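Local coordinates for peptidase S9 prolyl oligopeptidase catalytic domain-containing protein (Pyrococcus horikoshii, PDB 4HXF) that cleaves peptides as an acylaminoacyl peptidase, a serine protease of the prolyl oligopeptidase family that assembles into a self-compartmentalizing hexamer to select its substrates, at the interface of chains A and B and the interface of chains A and C. Sequence-based numbering; all coordinates share one arbitrary frame. Chains: chain A/B/C, Putative uncharacterized protein PH0594.

Contacts 1 and 3 belong to the same two-fold A/B interface, their C-alpha centres about 17 Å apart. They share helices 552-563 and 494-500, and residues 500, 555 and 559 appear in both with the chains exchanged. Read through the two-fold, each His559 grips the partner chain at both ring nitrogens, ND1 in contact 1 and NE2 in contact 3. The C-alpha centre of contact 2, on the beta-propeller side, lies about 51 Å from that of contact 1 and about 45 Å from that of contact 3. Chain A thus meets different neighbours through two well-separated surfaces, which is consistent with building a closed hexamer.

Contact 1: the interface of chains A and B. Residues chain A 551-552, 555-556, 559; chain B 496, 499-500.
Helix packs against helix here, in a two-fold interface between the alpha/beta-hydrolase domains of two prolyl oligopeptidase family subunits, and the pairing of A with B is one of the joints of the hexamer. B:Phe500, at the end of helix 494-500, lies on the first turn of A's helix 552-563. With CG anti to the backbone N (chi1 -159°), its ring swings out to present a face to A:Asp552, whose CB sits over the ring centre, 3.7 Å from the B:Phe500 centroid. The A:Asp552 carboxylate points away from that ring, so it is the aliphatic part of the residue that packs. A:Leu555 meets the same phenyl at its rim, the two side chains at about a right angle, with CD2 3.8 Å from B:Phe500 CE1. One turn on from A:Asp552, A:Met556 packs against B's helix: its CB is 3.6 Å from the B:Ala499 methyl CB, and its SD reaches B:Thr496 CG2 at 3.7 Å. The polar grip comes from A:His559, whose ND1 donates to the backbone O of B:Ala499 at 2.9 Å. That oxygen lies nearly in the imidazole plane, but the nitrogen approaches from 37° above the carbonyl plane, away from the lone-pair directions. A:Leu555 CD1 covers one face of the imidazole toward its rim, which should limit how far the ring can turn.

Contact 2: the interface of chains A and C. Residues chain A 55-57, 95; chain C 89, 91, 96-97.
A:Phe57 and C:Ser96 carry the polar part of this contact, where strand 54-59 in the beta-propeller of A lies against the turn between strands 86-91 and 97-102 of C. This propeller-to-propeller interface, not an exact two-fold, joins A and C in the six-subunit assembly, consistent with the self-compartmentalizing hexamer. The backbone N of A:Phe57 donates to C:Ser96 OG at 2.9 Å, nearly straight at 164°. The same hydroxyl donates within its own chain to C:Asp91 OD1 at 2.6 Å, approaching the syn side of the carboxylate but 30° out of its plane. The chi1 of 67° places OG between the backbone N and the carbonyl carbon of C:Ser96, where it can face the strand of A and the carboxylate together. With the hydroxyl gone, as in an alanine here, the A:Phe57 amide is likely to lose this acceptor and C:Asp91 OD1 the donor that steadies it. Van der Waals contacts fill in around the bond. A:Leu95 CD1 packs on C:Ser96 CB at 3.8 Å; A:Lys56 CB comes up to the hydroxyl from another direction. Beyond the carboxylate, C:Asp91 CB rests 3.3 Å from the backbone O of A:Arg55. The phenyl of A:Phe57 meets C edge-on rather than by a face: the backbone O of C:Ser96 lies in the ring plane, 3.7 Å from A:Phe57 CD1.

Contact 3: the interface of chains A and B. Residues chain A 138-140, 146, 500; chain B 555, 559, 572.
This patch joins a segment around residues 138-146 of A to the hydrolase domain of B, extending the two-fold interface of these prolyl oligopeptidase family subunits and tying the A/B pair within the hexamer. Its cross-chain hydrogen bond runs from the backbone N of A:Ala139 to B:His559 NE2, at 3.0 Å and 158°. The amide lies only 6° out of the imidazole plane, so it approaches the ring nitrogen at the edge of the ring. A:Pro138, which follows a cis peptide bond, sits just before this amide, its CA 3.5 Å from B:His559 NE2. B:Leu555 divides its two methyls between neighbours. CD1 packs on A:Ala139 CB at 3.6 Å, while CD2 sits over the face of the A:Trp140 six-membered ring, 3.9 Å from its centroid. A chi1 of -178°, with CG anti to the backbone N, sends the branched end of this leucine off helix 552-563 toward A. The indole is itself tethered: A:Trp140 NE1 donates to the backbone O of A:Phe500 at 2.8 Å, in the carbonyl plane, and its CZ2 lies over the rim of the A:Phe500 ring. That second-shell bond should hold the indole face steady beneath the leucine methyl. Farther along, B:Ile572 from strand 568-573 crosses A:Phe146 at about a right angle, its CD1 touching A:Phe146 CE2 at 3.8 Å.

Contact 1: the interface of chains A and B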
# COMPACT_ATOMS: atom_id res chain seq x y z
N LEU A 551 25.85 -25.54 11.65
CA LEU A 551 25.37 -25.30 13.06
C LEU A 551 25.72 -26.36 14.06
O LEU A 551 25.99 -26.05 15.22
CB LEU A 551 23.90 -25.01 13.01
CG LEU A 551 23.30 -24.65 14.43
CD1 LEU A 551 23.89 -23.37 15.07
CD2 LEU A 551 21.73 -24.58 14.29
N ASP A 552 25.65 -27.63 13.66
CA ASP A 552 25.92 -28.77 14.51
C ASP A 552 27.27 -28.59 15.22
O ASP A 552 27.47 -28.97 16.37
CB ASP A 552 25.83 -30.12 13.80
CG ASP A 552 26.90 -30.29 12.76
OD1 ASP A 552 27.57 -31.33 12.82
OD2 ASP A 552 27.04 -29.38 11.88
N LEU A 555 26.39 -26.22 18.03
CA LEU A 555 25.25 -26.59 18.91
C LEU A 555 25.48 -27.95 19.59
O LEU A 555 25.13 -28.16 20.78
CB LEU A 555 23.94 -26.51 18.14
CG LEU A 555 22.66 -26.83 18.96
CD1 LEU A 555 22.63 -25.90 20.21
CD2 LEU A 555 21.36 -26.64 18.11
N MET A 556 26.13 -28.89 18.90
CA MET A 556 26.43 -30.18 19.53
C MET A 556 27.35 -29.97 20.71
O MET A 556 27.16 -30.59 21.73
CB MET A 556 26.96 -31.24 18.55
CG MET A 556 26.04 -31.66 17.49
SD MET A 556 26.68 -33.09 16.55
CE MET A 556 28.22 -32.48 15.93
N HIS A 559 25.34 -28.37 23.56
CA HIS A 559 24.49 -29.31 24.30
C HIS A 559 25.24 -30.31 25.18
O HIS A 559 24.84 -30.63 26.31
CB HIS A 559 23.58 -30.11 23.35
CG HIS A 559 22.46 -29.35 22.74
ND1 HIS A 559 21.81 -29.76 21.60
CD2 HIS A 559 21.70 -28.25 23.24
CE1 HIS A 559 20.70 -28.90 21.40
NE2 HIS A 559 20.66 -28.03 22.41
N THR B 496 24.95 -37.83 16.39
CA THR B 496 24.43 -36.49 16.16
C THR B 496 22.99 -36.30 16.61
O THR B 496 22.53 -35.20 16.89
CB THR B 496 24.65 -36.01 14.71
OG1 THR B 496 23.88 -36.83 13.85
CG2 THR B 496 26.16 -36.08 14.39
N ALA B 499 23.44 -35.35 20.30
CA ALA B 499 23.99 -34.06 20.58
C ALA B 499 23.31 -32.85 19.90
O ALA B 499 23.47 -31.77 20.41
CB ALA B 499 25.52 -34.05 20.24
N PHE B 500 22.61 -33.08 18.80
CA PHE B 500 21.96 -32.02 18.04
C PHE B 500 20.48 -31.92 18.16
O PHE B 500 19.93 -30.81 18.02
CB PHE B 500 22.41 -32.22 16.58
CG PHE B 500 22.27 -31.00 15.65
CD1 PHE B 500 22.55 -29.72 16.06
CD2 PHE B 500 22.06 -31.23 14.28
CE1 PHE B 500 22.50 -28.68 15.14
CE2 PHE B 500 22.04 -30.18 13.37
CZ PHE B 500 22.19 -28.88 13.81

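Contact 2: the interface of chains A and C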
# COMPACT_ATOMS: atom_id res chain seq x y z
N ARG A 55 37.41 13.75 -8.78
CA ARG A 55 36.60 12.56 -8.56
C ARG A 55 35.22 12.79 -9.04
O ARG A 55 34.65 13.85 -8.84
CB ARG A 55 36.44 12.26 -7.04
CG ARG A 55 37.60 11.75 -6.33
CD ARG A 55 37.32 11.50 -4.88
NE ARG A 55 38.51 10.94 -4.37
CZ ARG A 55 38.86 10.95 -3.11
NH1 ARG A 55 38.06 11.48 -2.15
NH2 ARG A 55 40.00 10.41 -2.80
N LYS A 56 34.66 11.77 -9.63
CA LYS A 56 33.29 11.66 -9.99
C LYS A 56 32.71 10.37 -9.50
O LYS A 56 33.45 9.49 -9.02
CB LYS A 56 33.17 11.91 -11.52
CG LYS A 56 33.86 11.03 -12.52
CD LYS A 56 33.82 11.79 -13.95
CE LYS A 56 34.97 11.33 -14.86
NZ LYS A 56 34.92 11.87 -16.30
N PHE A 57 31.37 10.29 -9.51
CA PHE A 57 30.67 9.26 -8.76
C PHE A 57 29.55 8.61 -9.51
O PHE A 57 28.88 9.25 -10.35
CB PHE A 57 29.97 9.92 -7.56
CG PHE A 57 30.88 10.81 -6.74
CD1 PHE A 57 30.74 12.18 -6.85
CD2 PHE A 57 31.91 10.26 -6.01
CE1 PHE A 57 31.61 13.04 -6.16
CE2 PHE A 57 32.77 11.11 -5.32
CZ PHE A 57 32.63 12.51 -5.40
N LEU A 95 29.21 10.59 -17.46
CA LEU A 95 28.55 9.63 -16.58
C LEU A 95 27.03 9.56 -16.80
O LEU A 95 26.27 9.06 -15.97
CB LEU A 95 28.97 9.77 -15.09
CG LEU A 95 30.44 9.52 -14.87
CD1 LEU A 95 30.68 9.88 -13.35
CD2 LEU A 95 30.67 8.04 -15.15
N VAL C 89 27.14 15.72 -2.22
CA VAL C 89 28.28 16.39 -2.86
C VAL C 89 28.35 15.95 -4.32
O VAL C 89 28.27 14.75 -4.65
CB VAL C 89 29.62 16.05 -2.16
CG1 VAL C 89 30.85 16.57 -2.90
CG2 VAL C 89 29.61 16.49 -0.72
N ASP C 91 30.59 16.60 -8.12
CA ASP C 91 31.64 17.23 -8.86
C ASP C 91 31.05 18.31 -9.79
O ASP C 91 30.07 18.09 -10.45
CB ASP C 91 32.48 16.22 -9.65
CG ASP C 91 31.89 15.79 -10.87
OD1 ASP C 91 30.93 15.02 -10.72
OD2 ASP C 91 32.45 16.12 -11.97
N SER C 96 28.00 14.69 -11.40
CA SER C 96 27.72 13.38 -10.80
C SER C 96 27.80 13.59 -9.28
O SER C 96 28.54 14.45 -8.76
CB SER C 96 28.75 12.36 -11.21
OG SER C 96 30.03 12.61 -10.72
N ALA C 97 27.01 12.86 -8.51
CA ALA C 97 26.81 13.24 -7.09
C ALA C 97 26.66 11.98 -6.17
O ALA C 97 26.22 10.93 -6.62
CB ALA C 97 25.53 14.00 -6.94

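Contact 3: the interface of chains A and B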
# COMPACT_ATOMS: atom_id res chain seq x y z
N PRO A 138 27.95 -30.73 -3.67
CA PRO A 138 27.26 -30.84 -2.40
C PRO A 138 25.88 -30.23 -2.55
O PRO A 138 25.53 -29.67 -3.63
CB PRO A 138 28.20 -30.01 -1.51
CG PRO A 138 28.60 -28.88 -2.32
CD PRO A 138 28.78 -29.51 -3.72
N ALA A 139 25.02 -30.31 -1.53
CA ALA A 139 23.69 -29.72 -1.62
C ALA A 139 23.60 -28.25 -1.33
O ALA A 139 22.60 -27.58 -1.58
CB ALA A 139 22.78 -30.47 -0.62
N TRP A 140 24.69 -27.70 -0.80
CA TRP A 140 24.78 -26.28 -0.43
C TRP A 140 26.18 -25.77 -0.44
O TRP A 140 27.15 -26.55 -0.54
CB TRP A 140 24.07 -26.11 0.94
CG TRP A 140 24.70 -26.85 2.14
CD1 TRP A 140 25.85 -27.54 2.20
CD2 TRP A 140 24.04 -26.94 3.43
NE1 TRP A 140 26.00 -28.12 3.49
CE2 TRP A 140 24.91 -27.74 4.30
CE3 TRP A 140 22.84 -26.43 3.94
CZ2 TRP A 140 24.56 -27.99 5.64
CZ3 TRP A 140 22.50 -26.71 5.24
CH2 TRP A 140 23.36 -27.45 6.07
N PHE A 146 21.48 -23.15 -0.76
CA PHE A 146 21.23 -24.50 -1.32
C PHE A 146 21.40 -24.42 -2.83
O PHE A 146 20.84 -23.52 -3.49
CB PHE A 146 19.86 -25.07 -0.97
CG PHE A 146 19.71 -25.44 0.45
CD1 PHE A 146 19.30 -24.51 1.41
CD2 PHE A 146 20.08 -26.71 0.88
CE1 PHE A 146 19.12 -24.86 2.74
CE2 PHE A 146 19.96 -27.05 2.22
CZ PHE A 146 19.42 -26.14 3.16
N PHE A 500 28.51 -33.26 6.36
CA PHE A 500 27.52 -32.18 6.31
C PHE A 500 27.94 -30.91 5.67
O PHE A 500 27.08 -30.20 5.11
CB PHE A 500 27.07 -31.98 7.77
CG PHE A 500 25.71 -31.27 7.96
CD1 PHE A 500 24.62 -31.50 7.15
CD2 PHE A 500 25.51 -30.52 9.14
CE1 PHE A 500 23.40 -30.90 7.45
CE2 PHE A 500 24.28 -29.94 9.44
CZ PHE A 500 23.23 -30.07 8.55
N LEU B 555 20.96 -35.23 5.27
CA LEU B 555 21.95 -34.66 4.32
C LEU B 555 23.31 -35.37 4.43
O LEU B 555 24.02 -35.61 3.41
CB LEU B 555 22.04 -33.16 4.49
CG LEU B 555 23.00 -32.43 3.52
CD1 LEU B 555 22.60 -32.81 2.06
CD2 LEU B 555 22.96 -30.87 3.70
N HIS B 559 25.07 -37.04 1.25
CA HIS B 559 26.41 -36.76 0.76
C HIS B 559 27.36 -37.96 0.71
O HIS B 559 28.15 -38.14 -0.22
CB HIS B 559 27.10 -35.66 1.60
CG HIS B 559 26.57 -34.28 1.39
ND1 HIS B 559 26.75 -33.27 2.30
CD2 HIS B 559 26.00 -33.66 0.23
CE1 HIS B 559 26.28 -32.07 1.72
NE2 HIS B 559 25.86 -32.34 0.48
N ILE B 572 14.48 -31.37 0.16
CA ILE B 572 14.58 -30.61 1.40
C ILE B 572 13.48 -29.57 1.40
O ILE B 572 13.48 -28.60 0.62
CB ILE B 572 15.93 -29.95 1.62
CG1 ILE B 572 17.04 -31.03 1.53
CG2 ILE B 572 15.95 -29.23 2.98
CD1 ILE B 572 18.47 -30.43 1.53